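Local coordinates for protein sugar-binding transcriptional regulator, LacI family (Enterococcus faecalis, PDB 3CS3) that probably regulates transcription as a LacI-family repressor, binding cis-regulatory DNA and sensing a sugar or related effector through its periplasmic-binding-protein-like domain, at residues A183-M188 / G211-E216. Residues are numbered along the deposited sequence; the frame is centred on the assembly and turned at random.
Sequences AFNDEM and GFDNSE. With GOL (glycerol), chain F.
Asp186, at the first turn of helix 186-196, reaches with its carboxylate to Ser215 and the rest of loop 211-216 and gathers donors from it. OD2 accepts from Ser215 N at 2.8 Å, which comes from above the carboxylate plane, while Ser215 OG meets the anti lone pair of the same OD2 at 3.1 Å. A water also donates to OD2, so this buried oxygen is gripped several times over. OD1 accepts a weak bond from Phe212 N and a further one from Thr227 OG1. In return Asp186 N gives its hydrogen to Phe212 O, 2.7 Å away and in the carbonyl plane, and Asn185 CA lies 3.3 Å from that same oxygen in a CA-H...O contact. The two segments leave the C-terminal ends of neighbouring parallel strands, 179-183 and 207-210, of a Rossmann-like periplasmic-binding-protein lobe, where such loops typically line the effector cleft. A glycerol, probably from the crystallisation liquor, may mark that pocket: Asn185 ND2 donates to its O1 in a nearly straight bond (173°), and Asp213 receives O1 on OD2 and O2 on OD1. With Asn185 CG between the backbone N and the carbonyl carbon (chi1 76°), OD1 turns back to cap the helix at Met188 N; this bond and that of ND2 to Phe158 O help orient the amide. Tyr230 bonds Asp213 OD1. The glycerol is also hydrogen-bonded to Asp132 and Arg136, the latter in cation-pi contact with Phe212.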
loop_
_atom_site.group_PDB
_atom_site.type_symbol
_atom_site.label_atom_id
_atom_site.label_comp_id
_atom_site.label_asym_id
_atom_site.label_seq_id
_atom_site.Cartn_x
_atom_site.Cartn_y
_atom_site.Cartn_z
ATOM N N ALA A 183 3.262 -16.347 -12.257
ATOM C CA ALA A 183 3.593 -14.954 -11.972
ATOM C C ALA A 183 4.404 -14.928 -10.689
ATOM O O ALA A 183 4.035 -15.572 -9.710
ATOM C CB ALA A 183 2.341 -14.132 -11.832
ATOM N N PHE A 184 5.519 -14.203 -10.703
ATOM C CA PHE A 184 6.482 -14.260 -9.599
ATOM C C PHE A 184 6.031 -13.433 -8.398
ATOM O O PHE A 184 6.559 -13.604 -7.295
ATOM C CB PHE A 184 7.899 -13.881 -10.064
ATOM C CG PHE A 184 8.663 -15.021 -10.728
ATOM C CD1 PHE A 184 10.052 -14.969 -10.831
ATOM C CD2 PHE A 184 8.001 -16.149 -11.234
ATOM C CE1 PHE A 184 10.767 -15.999 -11.446
ATOM C CE2 PHE A 184 8.709 -17.185 -11.845
ATOM C CZ PHE A 184 10.094 -17.114 -11.945
ATOM N N ASN A 185 5.072 -12.531 -8.622
ATOM C CA ASN A 185 4.245 -12.015 -7.533
ATOM C C ASN A 185 2.774 -11.825 -7.889
ATOM O O ASN A 185 2.411 -11.832 -9.069
ATOM C CB ASN A 185 4.868 -10.798 -6.818
ATOM C CG ASN A 185 4.763 -9.489 -7.602
ATOM O OD1 ASN A 185 4.210 -9.406 -8.706
ATOM N ND2 ASN A 185 5.304 -8.440 -7.002
ATOM N N ASP A 186 1.950 -11.671 -6.849
ATOM C CA ASP A 186 0.502 -11.479 -6.959
ATOM C C ASP A 186 0.110 -10.212 -7.713
ATOM O O ASP A 186 -0.907 -10.190 -8.389
ATOM C CB ASP A 186 -0.144 -11.452 -5.569
ATOM C CG ASP A 186 -0.555 -12.838 -5.073
ATOM O OD1 ASP A 186 -0.068 -13.863 -5.602
ATOM O OD2 ASP A 186 -1.383 -12.901 -4.140
ATOM N N GLU A 187 0.918 -9.166 -7.594
ATOM C CA GLU A 187 0.641 -7.903 -8.276
ATOM C C GLU A 187 0.735 -8.003 -9.785
ATOM O O GLU A 187 -0.110 -7.444 -10.487
ATOM C CB GLU A 187 1.576 -6.812 -7.788
ATOM C CG GLU A 187 1.385 -6.469 -6.340
ATOM C CD GLU A 187 2.628 -5.866 -5.765
ATOM O OE1 GLU A 187 3.167 -4.937 -6.407
ATOM O OE2 GLU A 187 3.068 -6.338 -4.697
ATOM N N MET A 188 1.759 -8.706 -10.279
ATOM C CA MET A 188 1.876 -8.993 -11.712
ATOM C C MET A 188 0.715 -9.886 -12.168
ATOM O O MET A 188 0.181 -9.695 -13.254
ATOM C CB MET A 188 3.242 -9.611 -12.068
ATOM C CG MET A 188 4.400 -8.603 -12.118
ATOM S SD MET A 188 5.989 -9.207 -12.740
ATOM C CE MET A 188 6.232 -10.616 -11.658
ATOM N N GLY A 211 0.324 -17.238 -8.522
ATOM C CA GLY A 211 1.134 -16.104 -8.083
ATOM C C GLY A 211 2.026 -16.435 -6.895
ATOM O O GLY A 211 2.361 -17.594 -6.656
ATOM N N PHE A 212 2.395 -15.399 -6.146
ATOM C CA PHE A 212 3.331 -15.491 -5.028
ATOM C C PHE A 212 3.066 -14.234 -4.211
ATOM O O PHE A 212 2.879 -13.165 -4.799
ATOM C CB PHE A 212 4.767 -15.464 -5.571
ATOM C CG PHE A 212 5.806 -16.120 -4.680
ATOM C CD1 PHE A 212 6.478 -17.265 -5.113
ATOM C CD2 PHE A 212 6.151 -15.575 -3.442
ATOM C CE1 PHE A 212 7.463 -17.877 -4.310
ATOM C CE2 PHE A 212 7.129 -16.181 -2.627
ATOM C CZ PHE A 212 7.787 -17.330 -3.068
ATOM N N ASP A 213 3.019 -14.381 -2.880
ATOM C CA ASP A 213 2.834 -13.297 -1.863
ATOM C C ASP A 213 1.572 -13.401 -1.016
ATOM O O ASP A 213 1.574 -12.952 0.127
ATOM C CB ASP A 213 2.951 -11.856 -2.407
ATOM C CG ASP A 213 4.374 -11.474 -2.758
ATOM O OD1 ASP A 213 5.306 -12.206 -2.366
ATOM O OD2 ASP A 213 4.553 -10.452 -3.449
ATOM N N ASN A 214 0.506 -13.966 -1.584
ATOM C CA ASN A 214 -0.798 -14.079 -0.916
ATOM C C ASN A 214 -1.385 -12.714 -0.516
ATOM O O ASN A 214 -1.697 -12.461 0.647
ATOM C CB ASN A 214 -0.718 -15.056 0.271
ATOM C CG ASN A 214 -2.076 -15.393 0.867
ATOM O OD1 ASN A 214 -3.082 -15.498 0.163
ATOM N ND2 ASN A 214 -2.105 -15.561 2.183
ATOM N N SER A 215 -1.516 -11.834 -1.502
ATOM C CA SER A 215 -2.150 -10.545 -1.307
ATOM C C SER A 215 -3.615 -10.769 -0.962
ATOM O O SER A 215 -4.220 -11.749 -1.419
ATOM C CB SER A 215 -2.024 -9.686 -2.568
ATOM O OG SER A 215 -2.763 -10.214 -3.656
ATOM N N GLU A 216 -4.183 -9.879 -0.153
ATOM C CA GLU A 216 -5.586 -10.028 0.224
ATOM C C GLU A 216 -6.542 -9.746 -0.933
ATOM O O GLU A 216 -7.633 -10.304 -0.963
ATOM C CB GLU A 216 -5.948 -9.250 1.499
ATOM C CG GLU A 216 -5.853 -7.733 1.417
ATOM C CD GLU A 216 -6.259 -7.057 2.726
ATOM O OE1 GLU A 216 -5.745 -5.954 3.011
ATOM O OE2 GLU A 216 -7.090 -7.627 3.469
HETATM C C1 GOL F . 7.767 -9.730 -4.544
HETATM O O1 GOL F . 6.598 -8.942 -4.527
HETATM C C2 GOL F . 7.947 -10.365 -3.168
HETATM O O2 GOL F . 7.882 -11.775 -3.250
HETATM C C3 GOL F . 9.234 -9.896 -2.506
HETATM O O3 GOL F . 10.288 -9.842 -3.446
HETATM O O HOH W 1 -3.516 -14.200 -3.578
HETATM O O HOH W 2 2.421 -9.296 -4.636
#